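Local coordinates for putative uncharacterized protein (Chaetomium thermophilum, PDB 5T8V) that probably acts as a cohesin loader of the SCC2/Nipped-B family, the chain being the C-terminal part of the protein, at residues K1251-I1256 / E1281-F1286; S1296-M1301 / T1382-L1387. All coordinates share one frame; numbering follows the deposited sequence.

Contact 1 of 2, residues K1251-I1256 / E1281-F1286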
# COMPACT_ATOMS: atom_id res chain seq x y z
N LYS A 1251 29.31 -10.81 32.85
CA LYS A 1251 30.21 -9.84 33.45
C LYS A 1251 29.45 -8.60 33.90
O LYS A 1251 29.69 -8.09 35.00
CB LYS A 1251 31.32 -9.46 32.46
CG LYS A 1251 32.36 -8.48 33.01
CD LYS A 1251 32.90 -8.88 34.39
CE LYS A 1251 33.53 -10.27 34.40
NZ LYS A 1251 34.76 -10.34 33.56
N LEU A 1252 28.52 -8.11 33.08
CA LEU A 1252 27.66 -7.02 33.51
C LEU A 1252 27.04 -7.33 34.87
O LEU A 1252 27.16 -6.55 35.82
CB LEU A 1252 26.56 -6.76 32.48
CG LEU A 1252 26.92 -5.89 31.28
CD1 LEU A 1252 25.89 -6.05 30.18
CD2 LEU A 1252 27.02 -4.43 31.71
N VAL A 1253 26.40 -8.50 34.98
CA VAL A 1253 25.81 -8.90 36.25
C VAL A 1253 26.87 -8.89 37.35
O VAL A 1253 26.64 -8.41 38.46
CB VAL A 1253 25.14 -10.28 36.12
CG1 VAL A 1253 24.56 -10.73 37.46
CG2 VAL A 1253 24.06 -10.25 35.05
N SER A 1254 28.06 -9.42 37.04
CA SER A 1254 29.12 -9.48 38.05
C SER A 1254 29.57 -8.09 38.47
O SER A 1254 30.03 -7.90 39.59
CB SER A 1254 30.30 -10.29 37.52
OG SER A 1254 29.92 -11.64 37.29
N GLN A 1255 29.43 -7.10 37.58
CA GLN A 1255 29.78 -5.73 37.93
C GLN A 1255 28.78 -5.10 38.89
O GLN A 1255 29.03 -4.00 39.38
CB GLN A 1255 29.90 -4.88 36.67
CG GLN A 1255 31.21 -5.08 35.91
CD GLN A 1255 32.34 -4.22 36.46
OE1 GLN A 1255 32.18 -3.02 36.64
NE2 GLN A 1255 33.48 -4.85 36.72
N ILE A 1256 27.66 -5.77 39.16
CA ILE A 1256 26.66 -5.22 40.07
C ILE A 1256 26.86 -5.72 41.50
O ILE A 1256 26.32 -5.11 42.44
CB ILE A 1256 25.24 -5.57 39.59
CG1 ILE A 1256 25.06 -5.19 38.12
CG2 ILE A 1256 24.20 -4.81 40.41
CD1 ILE A 1256 23.78 -5.68 37.48
N GLU A 1281 19.36 -1.05 33.77
CA GLU A 1281 18.49 -0.46 32.77
C GLU A 1281 18.92 -0.86 31.36
O GLU A 1281 18.09 -0.87 30.44
CB GLU A 1281 18.47 1.06 32.92
CG GLU A 1281 17.78 1.55 34.18
CD GLU A 1281 17.92 3.04 34.39
OE1 GLU A 1281 19.04 3.57 34.21
OE2 GLU A 1281 16.91 3.70 34.72
N ASN A 1282 20.20 -1.19 31.17
CA ASN A 1282 20.64 -1.76 29.90
C ASN A 1282 20.15 -3.19 29.75
O ASN A 1282 19.77 -3.61 28.65
CB ASN A 1282 22.16 -1.71 29.79
CG ASN A 1282 22.68 -0.33 29.42
OD1 ASN A 1282 22.55 0.10 28.27
ND2 ASN A 1282 23.29 0.35 30.38
N LEU A 1283 20.16 -3.96 30.84
CA LEU A 1283 19.70 -5.35 30.76
C LEU A 1283 18.23 -5.42 30.39
O LEU A 1283 17.80 -6.34 29.68
CB LEU A 1283 19.96 -6.07 32.08
CG LEU A 1283 21.42 -6.19 32.51
CD1 LEU A 1283 21.51 -6.75 33.93
CD2 LEU A 1283 22.21 -7.06 31.55
N ALA A 1284 17.43 -4.47 30.87
CA ALA A 1284 16.00 -4.48 30.58
C ALA A 1284 15.74 -4.62 29.08
O ALA A 1284 14.89 -5.42 28.65
CB ALA A 1284 15.34 -3.21 31.12
N PHE A 1285 16.46 -3.85 28.26
CA PHE A 1285 16.27 -3.84 26.82
C PHE A 1285 17.62 -4.04 26.15
O PHE A 1285 18.58 -3.34 26.48
CB PHE A 1285 15.64 -2.52 26.36
CG PHE A 1285 14.85 -1.83 27.44
CD1 PHE A 1285 13.51 -2.11 27.63
CD2 PHE A 1285 15.46 -0.90 28.27
CE1 PHE A 1285 12.79 -1.47 28.63
CE2 PHE A 1285 14.74 -0.26 29.27
CZ PHE A 1285 13.40 -0.55 29.45
N PHE A 1286 17.70 -4.98 25.21
CA PHE A 1286 18.98 -5.28 24.58
C PHE A 1286 18.84 -5.92 23.20
O PHE A 1286 19.83 -6.01 22.46
CB PHE A 1286 19.81 -6.21 25.48
CG PHE A 1286 21.01 -5.56 26.13
CD1 PHE A 1286 21.76 -4.60 25.46
CD2 PHE A 1286 21.39 -5.93 27.41
CE1 PHE A 1286 22.85 -4.02 26.07
CE2 PHE A 1286 22.48 -5.35 28.02
CZ PHE A 1286 23.22 -4.39 27.35

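Contact 2 of 2, residues S1296-M1301 / T1382-L1387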
# COMPACT_ATOMS: atom_id res chain seq x y z
N SER A 1296 20.81 -17.61 30.44
CA SER A 1296 22.01 -17.55 31.28
C SER A 1296 22.11 -16.22 32.00
O SER A 1296 22.66 -16.16 33.11
CB SER A 1296 23.25 -17.80 30.43
OG SER A 1296 23.19 -19.06 29.78
N LEU A 1297 21.60 -15.15 31.39
CA LEU A 1297 21.61 -13.84 32.04
C LEU A 1297 20.73 -13.83 33.28
O LEU A 1297 21.19 -13.50 34.38
CB LEU A 1297 21.17 -12.77 31.04
CG LEU A 1297 20.94 -11.36 31.60
CD1 LEU A 1297 22.20 -10.84 32.28
CD2 LEU A 1297 20.49 -10.41 30.50
N VAL A 1298 19.45 -14.19 33.12
CA VAL A 1298 18.55 -14.24 34.27
C VAL A 1298 19.02 -15.28 35.27
O VAL A 1298 18.74 -15.17 36.47
CB VAL A 1298 17.10 -14.50 33.81
CG1 VAL A 1298 16.65 -13.43 32.82
CG2 VAL A 1298 16.96 -15.89 33.21
N ALA A 1299 19.72 -16.31 34.80
CA ALA A 1299 20.32 -17.27 35.72
C ALA A 1299 21.39 -16.61 36.57
O ALA A 1299 21.47 -16.85 37.78
CB ALA A 1299 20.91 -18.45 34.94
N ALA A 1300 22.22 -15.76 35.96
CA ALA A 1300 23.25 -15.07 36.72
C ALA A 1300 22.65 -14.03 37.66
O ALA A 1300 23.16 -13.81 38.76
CB ALA A 1300 24.24 -14.40 35.76
N MET A 1301 21.55 -13.39 37.24
CA MET A 1301 20.90 -12.41 38.11
C MET A 1301 20.24 -13.08 39.30
O MET A 1301 20.37 -12.61 40.44
CB MET A 1301 19.88 -11.61 37.30
CG MET A 1301 20.49 -10.74 36.21
SD MET A 1301 19.32 -9.58 35.47
CE MET A 1301 18.20 -10.70 34.64
N THR A 1382 12.11 -10.22 36.49
CA THR A 1382 10.72 -10.55 36.20
C THR A 1382 10.29 -9.94 34.87
O THR A 1382 9.60 -10.60 34.07
CB THR A 1382 9.81 -10.06 37.32
OG1 THR A 1382 9.91 -8.63 37.43
CG2 THR A 1382 10.20 -10.70 38.65
N TYR A 1383 10.70 -8.70 34.60
CA TYR A 1383 10.34 -8.06 33.34
C TYR A 1383 10.82 -8.88 32.15
O TYR A 1383 10.14 -8.96 31.12
CB TYR A 1383 10.91 -6.65 33.28
CG TYR A 1383 10.76 -6.01 31.92
CD1 TYR A 1383 9.53 -5.55 31.47
CD2 TYR A 1383 11.86 -5.86 31.08
CE1 TYR A 1383 9.39 -4.97 30.22
CE2 TYR A 1383 11.73 -5.27 29.83
CZ TYR A 1383 10.50 -4.83 29.41
OH TYR A 1383 10.37 -4.25 28.17
N LEU A 1384 12.00 -9.50 32.27
CA LEU A 1384 12.51 -10.33 31.18
C LEU A 1384 11.77 -11.66 31.12
O LEU A 1384 11.42 -12.14 30.03
CB LEU A 1384 14.01 -10.57 31.35
CG LEU A 1384 14.95 -9.36 31.26
CD1 LEU A 1384 16.40 -9.82 31.33
CD2 LEU A 1384 14.70 -8.55 30.00
N ARG A 1385 11.52 -12.28 32.28
CA ARG A 1385 10.82 -13.56 32.30
C ARG A 1385 9.45 -13.45 31.65
O ARG A 1385 9.02 -14.36 30.93
CB ARG A 1385 10.69 -14.05 33.74
CG ARG A 1385 12.02 -14.24 34.46
CD ARG A 1385 12.73 -15.51 34.03
NE ARG A 1385 12.18 -16.69 34.69
CZ ARG A 1385 12.69 -17.92 34.57
NH1 ARG A 1385 12.12 -18.93 35.21
NH2 ARG A 1385 13.77 -18.13 33.83
N ARG A 1386 8.75 -12.33 31.87
CA ARG A 1386 7.45 -12.14 31.24
C ARG A 1386 7.58 -11.58 29.83
O ARG A 1386 6.70 -11.82 28.99
CB ARG A 1386 6.58 -11.21 32.09
CG ARG A 1386 5.19 -10.98 31.51
CD ARG A 1386 4.09 -11.20 32.55
NE ARG A 1386 2.77 -11.24 31.93
CZ ARG A 1386 1.64 -11.49 32.59
NH1 ARG A 1386 1.66 -11.73 33.90
NH2 ARG A 1386 0.48 -11.50 31.94
N LEU A 1387 8.66 -10.86 29.54
CA LEU A 1387 8.83 -10.26 28.22
C LEU A 1387 9.16 -11.30 27.15
O LEU A 1387 9.03 -11.01 25.96
CB LEU A 1387 9.94 -9.20 28.26
CG LEU A 1387 10.33 -8.57 26.92
CD1 LEU A 1387 9.15 -7.88 26.28
CD2 LEU A 1387 11.48 -7.59 27.11

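Contact 1 of 2, residues K1251-I1256 / E1281-F1286
Leu1283 and Leu1252 carry this contact, meeting through one methyl each: Leu1252 CD1 lies 4.1 Å from Leu1283 CD2. The two side chains do not butt head-on but slide past each other in opposite directions. In both, CG stands beside the backbone N and anti to the carbonyl carbon (chi1 -83° in Leu1252, -63° in Leu1283), which sends each branch point into the interface.

The same Leu1252 CD1 also reaches Phe1286, where CE2 is the atom touched, again at 4.1 Å. Here the side chains come tip to tip, with the methyl oblique to the ring. Leu1283 CD2 sits in the plane of that ring at its edge, 3.9 Å from Phe1286 CE2, so two methyls and one ring carbon form a small triangle of apolar contacts. Over one face of the ring lies Asn1282 O, offset toward the rim. The other methyl of Leu1283, CD1, is met by Ile1256 CD1 at 4.3 Å and, more loosely, by Val1253 CG2.

No hydrogen bond crosses between the segments. Polar ties to the second helix lie alongside, where Gln1255 OE1 bonds Tyr1275 OH and Ile1256 O bonds His1272 NE2. Leu1230 and Pro1228 of a preceding loop touch Leu1252 and Phe1286 respectively.

What results is the buried, purely apolar packing of two successive helices, 1243-1254 and 1271-1284, near their C-terminal ends, consistent with the helix-on-helix packing of a HEAT-repeat protein.

Contact 2 of 2, residues S1296-M1301 / T1382-L1387
Met1301 N donates to Leu1297 O at 2.9 Å, a helical backbone bond joining two residues one turn apart that both press on Leu1384 of the other helix. Their common target is a single methyl, Leu1384 CD1. Met1301 CE comes to 3.9 Å from Leu1384 CD1, the two side chains crossing at about a right angle; the bend of the thioether chain (chi3 -67°) is what swings CE there. Leu1297 adds CD2, 4.2 Å from Leu1384 CD1.

Val1298, between these two in sequence, makes the larger share of the contact. Its CG1, beside the backbone N and anti to the carbonyl carbon (chi1 -57°), packs 3.9 Å from Leu1384 CD1 and also approaches Leu1384 CB. Leu1384 CD1 is thus touched by a leucine, a valine and a methionine at once.

The other valine methyl faces a different partner: Val1298 CG2 lies 3.9 Å from Arg1385 NH2. The arginine chain is bent at chi2 and chi3, which place CD and NE, and NH2 at its end meets the valine methyl, the guanidinium lying oblique to it. This is plain packing, for no hydrogen bond or salt bridge links the segments; the arginine is partly exposed, whereas the other four touching residues are buried.

The local axes run close to antiparallel, at 151°, and pass 10.7 Å apart, a rather wide spacing bridged by side chains. From helix 1291-1319, Leu1297 and Met1301 also touch Val1253 of helix 1243-1254 and Leu1283 of helix 1271-1284, while helix 1364-1387 supplies Ile1377 and Arg1381 to Met1301. Helix 1291-1319 is therefore packed against all three of these helices at this level.

How the contacts relate
The contacts come in series along the chain: contact 1 closes before contact 2 opens, and helix 1271-1284 leads directly to helix 1291-1319. Their centres are about 11 Å apart, about 41 and 39 Å respectively from the centre of this elongated, largely helical chain, and they touch. Val1253 CG1 of contact 1 packs on Ala1300 O of contact 2, and Ala1284 O lies against Tyr1383 and Leu1384. Four helices, 1243-1254, 1271-1284, 1291-1319 and 1364-1387, thus pack together around neighbouring, largely apolar contacts. The last of them follows an unmodelled linker, so contact 2 brings a sequence-distant helix back onto the successive helices preceding it, near the C-terminal end of the HEAT-repeat structure.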